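Local atomic coordinates of diadenosine Tetraphosphate Hydrolase (Caenorhabditis elegans, PDB entry 1KTG), a protein that hydrolyses diadenosine tetraphosphate asymmetrically to AMP and ATP, as a Nudix enzyme that depends on divalent metal ions. Residues A49-K61 against P95-W107. Residues are numbered along the deposited sequence; the frame is centred on the assembly and turned at random.
Sequences AIRETKEEANITK and PDDVQLSHEHQNW. With MG (magnesium ion), chain I; MG (magnesium ion), chain F; MG (magnesium ion), chain G; MG (magnesium ion), chain H.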
ATOM      1  N   ALA A  49      -8.651  -0.924   4.459  1.00  4.30           N
ATOM      2  CA  ALA A  49      -7.705  -0.610   3.394  1.00  4.78           C
ATOM      3  C   ALA A  49      -8.164   0.607   2.598  1.00  4.88           C
ATOM      4  O   ALA A  49      -7.368   1.469   2.233  1.00  5.77           O
ATOM      5  CB  ALA A  49      -7.553  -1.802   2.477  1.00  4.71           C
ATOM      6  N   ILE A  50      -9.454   0.658   2.313  1.00  5.25           N
ATOM      7  CA  ILE A  50     -10.011   1.767   1.545  1.00  5.65           C
ATOM      8  C   ILE A  50      -9.968   3.062   2.358  1.00  6.13           C
ATOM      9  O   ILE A  50      -9.539   4.115   1.866  1.00  6.66           O
ATOM     10  CB  ILE A  50     -11.441   1.423   1.107  1.00  5.84           C
ATOM     11  CG1 ILE A  50     -11.408   0.256   0.115  1.00  5.90           C
ATOM     12  CG2 ILE A  50     -12.127   2.652   0.473  1.00  6.88           C
ATOM     13  CD1 ILE A  50     -12.772  -0.350  -0.185  1.00  6.56           C
ATOM     14  N   ARG A  51     -10.391   2.986   3.615  1.00  5.77           N
ATOM     15  CA  ARG A  51     -10.434   4.178   4.455  1.00  6.05           C
ATOM     16  C   ARG A  51      -9.033   4.725   4.719  1.00  5.48           C
ATOM     17  O   ARG A  51      -8.804   5.932   4.677  1.00  5.54           O
ATOM     18  CB  ARG A  51     -11.148   3.888   5.774  1.00  5.82           C
ATOM     19  CG  ARG A  51     -11.105   5.050   6.767  1.00  6.93           C
ATOM     20  CD  ARG A  51     -11.625   4.706   8.149  1.00  7.48           C
ATOM     21  NE  ARG A  51     -11.053   3.442   8.599  1.00  7.04           N
ATOM     22  CZ  ARG A  51      -9.805   3.288   9.020  1.00  7.68           C
ATOM     23  NH1 ARG A  51      -8.991   4.328   9.074  1.00  7.12           N
ATOM     24  NH2 ARG A  51      -9.365   2.084   9.386  1.00  8.49           N
ATOM     25  N   GLU A  52      -8.098   3.841   5.005  1.00  5.52           N
ATOM     26  CA  GLU A  52      -6.723   4.277   5.266  1.00  5.56           C
ATOM     27  C   GLU A  52      -6.098   4.885   4.022  1.00  6.16           C
ATOM     28  O   GLU A  52      -5.290   5.815   4.104  1.00  6.02           O
ATOM     29  CB  GLU A  52      -5.881   3.111   5.786  1.00  5.81           C
ATOM     30  CG  GLU A  52      -6.260   2.678   7.200  1.00  6.58           C
ATOM     31  CD  GLU A  52      -5.702   3.576   8.295  1.00  7.97           C
ATOM     32  OE1 GLU A  52      -4.766   4.360   8.025  1.00  6.70           O
ATOM     33  OE2 GLU A  52      -6.194   3.478   9.442  1.00  6.07           O
ATOM     34  N   THR A  53      -6.477   4.371   2.862  1.00  6.05           N
ATOM     35  CA  THR A  53      -5.962   4.935   1.628  1.00  6.54           C
ATOM     36  C   THR A  53      -6.466   6.357   1.462  1.00  6.41           C
ATOM     37  O   THR A  53      -5.703   7.262   1.098  1.00  6.45           O
ATOM     38  CB  THR A  53      -6.372   4.073   0.456  1.00  6.63           C
ATOM     39  OG1 THR A  53      -5.621   2.860   0.517  1.00  6.61           O
ATOM     40  CG2 THR A  53      -5.971   4.719  -0.863  1.00  7.50           C
ATOM     41  N   LYS A  54      -7.750   6.559   1.742  1.00  6.42           N
ATOM     42  CA  LYS A  54      -8.342   7.884   1.641  1.00  6.19           C
ATOM     43  C   LYS A  54      -7.684   8.816   2.647  1.00  5.86           C
ATOM     44  O   LYS A  54      -7.321   9.942   2.316  1.00  6.24           O
ATOM     45  CB  LYS A  54      -9.857   7.820   1.876  1.00  6.41           C
ATOM     46  N   GLU A  55      -7.490   8.330   3.869  1.00  5.63           N
ATOM     47  CA  GLU A  55      -6.906   9.141   4.937  1.00  5.69           C
ATOM     48  C   GLU A  55      -5.448   9.508   4.709  1.00  6.12           C
ATOM     49  O   GLU A  55      -5.054  10.648   4.956  1.00  6.34           O
ATOM     50  CB  GLU A  55      -6.997   8.416   6.289  1.00  5.61           C
ATOM     51  CG  GLU A  55      -8.384   8.394   6.913  1.00  5.38           C
ATOM     52  CD  GLU A  55      -8.445   7.580   8.194  1.00  5.28           C
ATOM     53  OE1 GLU A  55      -7.386   7.128   8.673  1.00  6.25           O
ATOM     54  OE2 GLU A  55      -9.553   7.368   8.718  1.00  5.84           O
ATOM     55  N   GLU A  56      -4.650   8.541   4.266  1.00  5.79           N
ATOM     56  CA  GLU A  56      -3.204   8.737   4.192  1.00  6.16           C
ATOM     57  C   GLU A  56      -2.697   9.332   2.881  1.00  6.32           C
ATOM     58  O   GLU A  56      -1.645   9.982   2.856  1.00  6.52           O
ATOM     59  CB  GLU A  56      -2.486   7.418   4.494  1.00  5.93           C
ATOM     60  CG  GLU A  56      -2.798   6.883   5.886  1.00  6.36           C
ATOM     61  CD  GLU A  56      -2.050   5.613   6.234  1.00  5.86           C
ATOM     62  OE1 GLU A  56      -1.392   5.015   5.349  1.00  5.77           O
ATOM     63  OE2 GLU A  56      -2.099   5.220   7.421  1.00  5.85           O
ATOM     64  N   ALA A  57      -3.418   9.098   1.787  1.00  5.98           N
ATOM     65  CA  ALA A  57      -2.954   9.571   0.483  1.00  6.05           C
ATOM     66  C   ALA A  57      -3.974  10.433  -0.251  1.00  6.35           C
ATOM     67  O   ALA A  57      -3.681  10.950  -1.325  1.00  6.58           O
ATOM     68  CB  ALA A  57      -2.548   8.401  -0.367  1.00  6.02           C
ATOM     69  N   ASN A  58      -5.161  10.582   0.326  1.00  6.05           N
ATOM     70  CA  ASN A  58      -6.230  11.384  -0.266  1.00  6.85           C
ATOM     71  C   ASN A  58      -6.695  10.812  -1.608  1.00  6.74           C
ATOM     72  O   ASN A  58      -7.062  11.557  -2.516  1.00  6.42           O
ATOM     73  CB  ASN A  58      -5.801  12.846  -0.416  1.00  7.39           C
ATOM     74  CG  ASN A  58      -6.967  13.808  -0.381  1.00  8.63           C
ATOM     75  OD1 ASN A  58      -6.874  14.920  -0.895  1.00 13.53           O
ATOM     76  ND2 ASN A  58      -8.063  13.404   0.238  1.00 10.73           N
ATOM     77  N   ILE A  59      -6.659   9.482  -1.710  1.00  6.53           N
ATOM     78  CA  ILE A  59      -7.157   8.763  -2.876  1.00  7.20           C
ATOM     79  C   ILE A  59      -8.433   8.026  -2.460  1.00  7.19           C
ATOM     80  O   ILE A  59      -8.421   7.220  -1.510  1.00  7.40           O
ATOM     81  CB  ILE A  59      -6.120   7.773  -3.394  1.00  7.07           C
ATOM     82  CG1 ILE A  59      -4.889   8.522  -3.901  1.00  7.04           C
ATOM     83  CG2 ILE A  59      -6.713   6.923  -4.505  1.00  8.46           C
ATOM     84  CD1 ILE A  59      -3.675   7.643  -4.164  1.00  8.03           C
ATOM     85  N   THR A  60      -9.511   8.304  -3.189  1.00  7.58           N
ATOM     86  CA  THR A  60     -10.824   7.726  -2.934  1.00  8.08           C
ATOM     87  C   THR A  60     -11.040   6.428  -3.709  1.00  8.25           C
ATOM     88  O   THR A  60     -10.357   6.138  -4.698  1.00  7.48           O
ATOM     89  CB  THR A  60     -11.949   8.700  -3.327  1.00  8.56           C
ATOM     90  OG1 THR A  60     -12.057   8.774  -4.759  1.00  9.98           O
ATOM     91  CG2 THR A  60     -11.654  10.139  -2.882  1.00  9.81           C
ATOM     92  N   LYS A  61     -12.026   5.664  -3.262  1.00  7.71           N
ATOM     93  CA  LYS A  61     -12.347   4.395  -3.898  1.00  8.38           C
ATOM     94  C   LYS A  61     -12.687   4.607  -5.367  1.00  7.95           C
ATOM     95  O   LYS A  61     -12.342   3.788  -6.219  1.00  7.84           O
ATOM     96  CB  LYS A  61     -13.521   3.743  -3.171  1.00  8.70           C
ATOM     97  CG  LYS A  61     -14.203   2.626  -3.934  1.00 11.26           C
ATOM     98  CD  LYS A  61     -13.411   1.344  -3.870  1.00 13.56           C
ATOM     99  CE  LYS A  61     -14.193   0.158  -4.468  1.00 14.74           C
ATOM    100  NZ  LYS A  61     -15.621   0.109  -4.079  1.00 18.83           N
ATOM    101  N   PRO A  95      -4.523  10.915 -13.319  1.00  8.50           N
ATOM    102  CA  PRO A  95      -3.376  11.648 -12.750  1.00  9.28           C
ATOM    103  C   PRO A  95      -3.723  12.441 -11.500  1.00 10.40           C
ATOM    104  O   PRO A  95      -3.472  13.644 -11.416  1.00 11.00           O
ATOM    105  CB  PRO A  95      -2.977  12.613 -13.875  1.00  9.36           C
ATOM    106  CG  PRO A  95      -3.889  12.343 -15.008  1.00  8.89           C
ATOM    107  CD  PRO A  95      -5.040  11.571 -14.524  1.00  8.30           C
ATOM    108  N   ASP A  96      -4.332  11.765 -10.549  1.00 11.33           N
ATOM    109  CA  ASP A  96      -4.701  12.366  -9.288  1.00 12.09           C
ATOM    110  C   ASP A  96      -3.476  12.640  -8.438  1.00 12.57           C
ATOM    111  O   ASP A  96      -2.447  11.959  -8.545  1.00 13.36           O
ATOM    112  CB  ASP A  96      -5.646  11.444  -8.539  1.00 12.25           C
ATOM    113  CG  ASP A  96      -6.948  11.235  -9.266  1.00 12.93           C
ATOM    114  OD1 ASP A  96      -7.419  12.167  -9.967  1.00 15.23           O
ATOM    115  OD2 ASP A  96      -7.590  10.176  -9.181  1.00 15.32           O
ATOM    116  N   ASP A  97      -3.631  13.617  -7.561  1.00 12.49           N
ATOM    117  CA  ASP A  97      -2.559  14.106  -6.731  1.00 12.32           C
ATOM    118  C   ASP A  97      -2.664  13.582  -5.316  1.00 11.61           C
ATOM    119  O   ASP A  97      -3.710  13.652  -4.659  1.00 12.06           O
ATOM    120  CB  ASP A  97      -2.576  15.629  -6.719  1.00 13.07           C
ATOM    121  CG  ASP A  97      -2.288  16.218  -8.078  1.00 13.21           C
ATOM    122  OD1 ASP A  97      -1.538  15.592  -8.853  1.00 17.90           O
ATOM    123  OD2 ASP A  97      -2.770  17.286  -8.471  1.00 16.03           O
ATOM    124  N   VAL A  98      -1.545  13.050  -4.872  1.00 10.20           N
ATOM    125  CA  VAL A  98      -1.399  12.517  -3.543  1.00  9.34           C
ATOM    126  C   VAL A  98      -1.260  13.669  -2.556  1.00  8.26           C
ATOM    127  O   VAL A  98      -0.573  14.649  -2.833  1.00  7.25           O
ATOM    128  CB  VAL A  98      -0.151  11.652  -3.483  1.00  9.28           C
ATOM    129  CG1 VAL A  98       0.209  11.308  -2.047  1.00  8.96           C
ATOM    130  CG2 VAL A  98      -0.357  10.400  -4.314  1.00 10.70           C
ATOM    131  N   GLN A  99      -1.923  13.535  -1.412  1.00  7.28           N
ATOM    132  CA  GLN A  99      -1.836  14.501  -0.336  1.00  7.31           C
ATOM    133  C   GLN A  99      -1.725  13.698   0.952  1.00  6.85           C
ATOM    134  O   GLN A  99      -2.452  12.717   1.141  1.00  6.28           O
ATOM    135  CB  GLN A  99      -3.056  15.410  -0.296  1.00  7.24           C
ATOM    136  CG  GLN A  99      -2.990  16.533  -1.307  1.00  9.31           C
ATOM    137  CD  GLN A  99      -4.236  17.393  -1.308  1.00 12.32           C
ATOM    138  OE1 GLN A  99      -4.753  17.748  -2.374  1.00 14.83           O
ATOM    139  NE2 GLN A  99      -4.725  17.727  -0.119  1.00 14.24           N
ATOM    140  N   LEU A 100      -0.819  14.118   1.823  1.00  6.25           N
ATOM    141  CA  LEU A 100      -0.544  13.380   3.041  1.00  6.49           C
ATOM    142  C   LEU A 100      -1.265  13.942   4.250  1.00  6.80           C
ATOM    143  O   LEU A 100      -1.736  15.081   4.255  1.00  6.69           O
ATOM    144  CB  LEU A 100       0.962  13.383   3.331  1.00  6.40           C
ATOM    145  CG  LEU A 100       1.900  12.913   2.211  1.00  7.50           C
ATOM    146  CD1 LEU A 100       3.366  12.951   2.696  1.00  8.68           C
ATOM    147  CD2 LEU A 100       1.533  11.513   1.744  1.00  8.61           C
ATOM    148  N   SER A 101      -1.320  13.105   5.280  1.00  6.54           N
ATOM    149  CA  SER A 101      -1.870  13.456   6.573  1.00  6.81           C
ATOM    150  C   SER A 101      -0.689  13.536   7.542  1.00  6.90           C
ATOM    151  O   SER A 101       0.452  13.349   7.134  1.00  7.06           O
ATOM    152  CB  SER A 101      -2.848  12.377   7.026  1.00  6.83           C
ATOM    153  OG  SER A 101      -2.153  11.199   7.379  1.00  7.29           O
ATOM    154  N   HIS A 102      -0.952  13.783   8.823  1.00  7.24           N
ATOM    155  CA  HIS A 102       0.127  13.883   9.803  1.00  7.71           C
ATOM    156  C   HIS A 102       0.908  12.584   9.977  1.00  7.07           C
ATOM    157  O   HIS A 102       2.010  12.609  10.513  1.00  6.43           O
ATOM    158  CB  HIS A 102      -0.399  14.333  11.166  1.00  8.19           C
ATOM    159  CG  HIS A 102      -1.295  13.337  11.831  1.00 11.02           C
ATOM    160  ND1 HIS A 102      -0.813  12.239  12.514  1.00 13.76           N
ATOM    161  CD2 HIS A 102      -2.644  13.288  11.942  1.00 13.49           C
ATOM    162  CE1 HIS A 102      -1.828  11.544  12.995  1.00 14.34           C
ATOM    163  NE2 HIS A 102      -2.949  12.163  12.670  1.00 14.93           N
ATOM    164  N   GLU A 103       0.354  11.464   9.509  1.00  6.74           N
ATOM    165  CA  GLU A 103       1.021  10.162   9.654  1.00  6.41           C
ATOM    166  C   GLU A 103       2.217   9.942   8.713  1.00  6.33           C
ATOM    167  O   GLU A 103       3.013   9.030   8.935  1.00  5.70           O
ATOM    168  CB  GLU A 103       0.005   9.023   9.529  1.00  6.12           C
ATOM    169  CG  GLU A 103      -0.939   8.971  10.723  1.00  6.84           C
ATOM    170  CD  GLU A 103      -1.850   7.765  10.756  1.00  6.56           C
ATOM    171  OE1 GLU A 103      -1.988   7.057   9.731  1.00  6.74           O
ATOM    172  OE2 GLU A 103      -2.434   7.538  11.829  1.00  7.43           O
ATOM    173  N   HIS A 104       2.345  10.782   7.681  1.00  6.00           N
ATOM    174  CA  HIS A 104       3.426  10.657   6.705  1.00  6.30           C
ATOM    175  C   HIS A 104       4.078  11.988   6.363  1.00  6.44           C
ATOM    176  O   HIS A 104       3.463  13.053   6.498  1.00  6.65           O
ATOM    177  CB  HIS A 104       2.936   9.914   5.458  1.00  6.10           C
ATOM    178  CG  HIS A 104       2.441   8.545   5.784  1.00  6.52           C
ATOM    179  ND1 HIS A 104       1.155   8.317   6.219  1.00  7.73           N
ATOM    180  CD2 HIS A 104       3.083   7.353   5.855  1.00  6.70           C
ATOM    181  CE1 HIS A 104       1.015   7.036   6.509  1.00  8.40           C
ATOM    182  NE2 HIS A 104       2.169   6.430   6.302  1.00  5.65           N
ATOM    183  N   GLN A 105       5.343  11.915   5.944  1.00  6.18           N
ATOM    184  CA  GLN A 105       6.132  13.116   5.709  1.00  5.85           C
ATOM    185  C   GLN A 105       6.622  13.246   4.273  1.00  5.39           C
ATOM    186  O   GLN A 105       7.188  14.275   3.911  1.00  5.64           O
ATOM    187  CB  GLN A 105       7.322  13.162   6.674  1.00  6.10           C
ATOM    188  CG  GLN A 105       8.294  11.975   6.559  1.00  6.71           C
ATOM    189  CD  GLN A 105       9.499  12.128   7.469  1.00  8.67           C
ATOM    190  OE1 GLN A 105      10.629  11.852   7.071  1.00 10.20           O
ATOM    191  NE2 GLN A 105       9.260  12.585   8.689  1.00  6.63           N
ATOM    192  N   ASN A 106       6.415  12.212   3.461  1.00  4.43           N
ATOM    193  CA  ASN A 106       6.827  12.255   2.055  1.00  4.93           C
ATOM    194  C   ASN A 106       6.252  11.050   1.322  1.00  4.75           C
ATOM    195  O   ASN A 106       5.681  10.158   1.941  1.00  5.80           O
ATOM    196  CB  ASN A 106       8.361  12.228   1.970  1.00  3.87           C
ATOM    197  CG  ASN A 106       8.910  12.763   0.632  1.00  5.11           C
ATOM    198  OD1 ASN A 106      10.109  12.666   0.368  1.00  6.99           O
ATOM    199  ND2 ASN A 106       8.047  13.348  -0.186  1.00  2.79           N
ATOM    200  N   TRP A 107       6.362  11.042   0.002  1.00  5.37           N
ATOM    201  CA  TRP A 107       5.914   9.910  -0.791  1.00  5.31           C
ATOM    202  C   TRP A 107       6.789   9.808  -2.015  1.00  5.20           C
ATOM    203  O   TRP A 107       7.560  10.709  -2.309  1.00  5.06           O
ATOM    204  CB  TRP A 107       4.434  10.046  -1.194  1.00  5.89           C
ATOM    205  CG  TRP A 107       4.145  11.004  -2.327  1.00  5.77           C
ATOM    206  CD1 TRP A 107       4.176  10.721  -3.661  1.00  5.98           C
ATOM    207  CD2 TRP A 107       3.749  12.375  -2.223  1.00  5.85           C
ATOM    208  NE1 TRP A 107       3.844  11.836  -4.391  1.00  8.01           N
ATOM    209  CE2 TRP A 107       3.567  12.863  -3.531  1.00  5.95           C
ATOM    210  CE3 TRP A 107       3.519  13.243  -1.153  1.00  5.03           C
ATOM    211  CZ2 TRP A 107       3.188  14.175  -3.796  1.00  7.02           C
ATOM    212  CZ3 TRP A 107       3.142  14.547  -1.421  1.00  6.68           C
ATOM    213  CH2 TRP A 107       2.983  15.001  -2.729  1.00  5.43           C
TER
HETATM  214 MG    MG I 505      -3.392   5.554   9.031  1.00  8.41          MG
HETATM  215 MG    MG F 502      -0.963   3.708   8.247  1.00  9.00          MG
HETATM  216 MG    MG G 503      -5.505   3.884  11.319  1.00 10.53          MG
HETATM  217 MG    MG H 504      -3.572   5.973  12.556  1.00 12.54          MG
HETATM  218  O   HOH W   1      -4.386  12.699   3.116  1.00 12.86           O
HETATM  219  O   HOH W   2      -7.412   5.159  11.531  1.00 15.27           O
HETATM  220  O   HOH W   3       0.513   3.576   6.722  1.00  6.07           O
HETATM  221  O   HOH W   4      -0.633  10.274   5.480  1.00  9.25           O
HETATM  222  O   HOH W   5       0.152   5.269   9.187  1.00  8.11           O
HETATM  223  O   HOH W   6       0.190   2.328   9.337  1.00  9.71           O
HETATM  224  O   HOH W   7      -5.053   4.480  13.373  1.00  9.10           O
HETATM  225  O   HOH W   8      -6.690   2.436  12.126  1.00 11.05           O
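Glu56, near the end of the Nudix-box helix, and Glu103, from the loop that leads into strand 104-110, meet at one magnesium ion. Glu56 OE2 and Glu103 OE1 lie 3.0 Å apart, a spacing two carboxylate oxygens tolerate because both bind the metal of chain I, where Glu52 OE1 is the third carboxylate ligand. Glu56 is extended beyond CG, and its OE2 also binds the magnesium of chain F; the backbone oxygen of Lys36 is a further ligand to a magnesium held by OE2. Glu52, bent at chi2 (-79°), spreads its two oxygens over two ions, those of chains G and I; Glu103 likewise bridges the ions of chains H and I, through OE2 and OE1. Arg51 backs this first shell: NH1 forms salt bridges to Glu52 OE2 at 2.9 Å and to Glu55, each carboxylate oxygen being met from above its plane. His104 lies obliquely against Glu56, ring and carboxylate planes 58° apart, with CE1 3.4 Å from OE1. A water bridges the backbone here, donating to Glu56 O and accepting from Ser101 N, and stands 2.8 Å from His104 ND1.

At the helix end one direct backbone hydrogen bond joins the two segments: Gln99 N gives Ala57 O a nearly straight bond (3.1 Å, 171°), and Val98 rests its methyls on Ala57 CB and Ile59 CD1. The outer margin is looser: Asn58, at positive phi, and Gln99 lie side by side on the exposed surface, OD1 to NE2 3.6 Å, while a water links Glu55 O with Gln99 O. The cluster, whose hydroxide touches Glu52, Glu55 and Glu103, is a Nudix metal site in which Glu103, from outside the box, joins Glu52 and Glu56; the magnesium ions probably offset the carboxylates' mutual repulsion and polarise the bound waters.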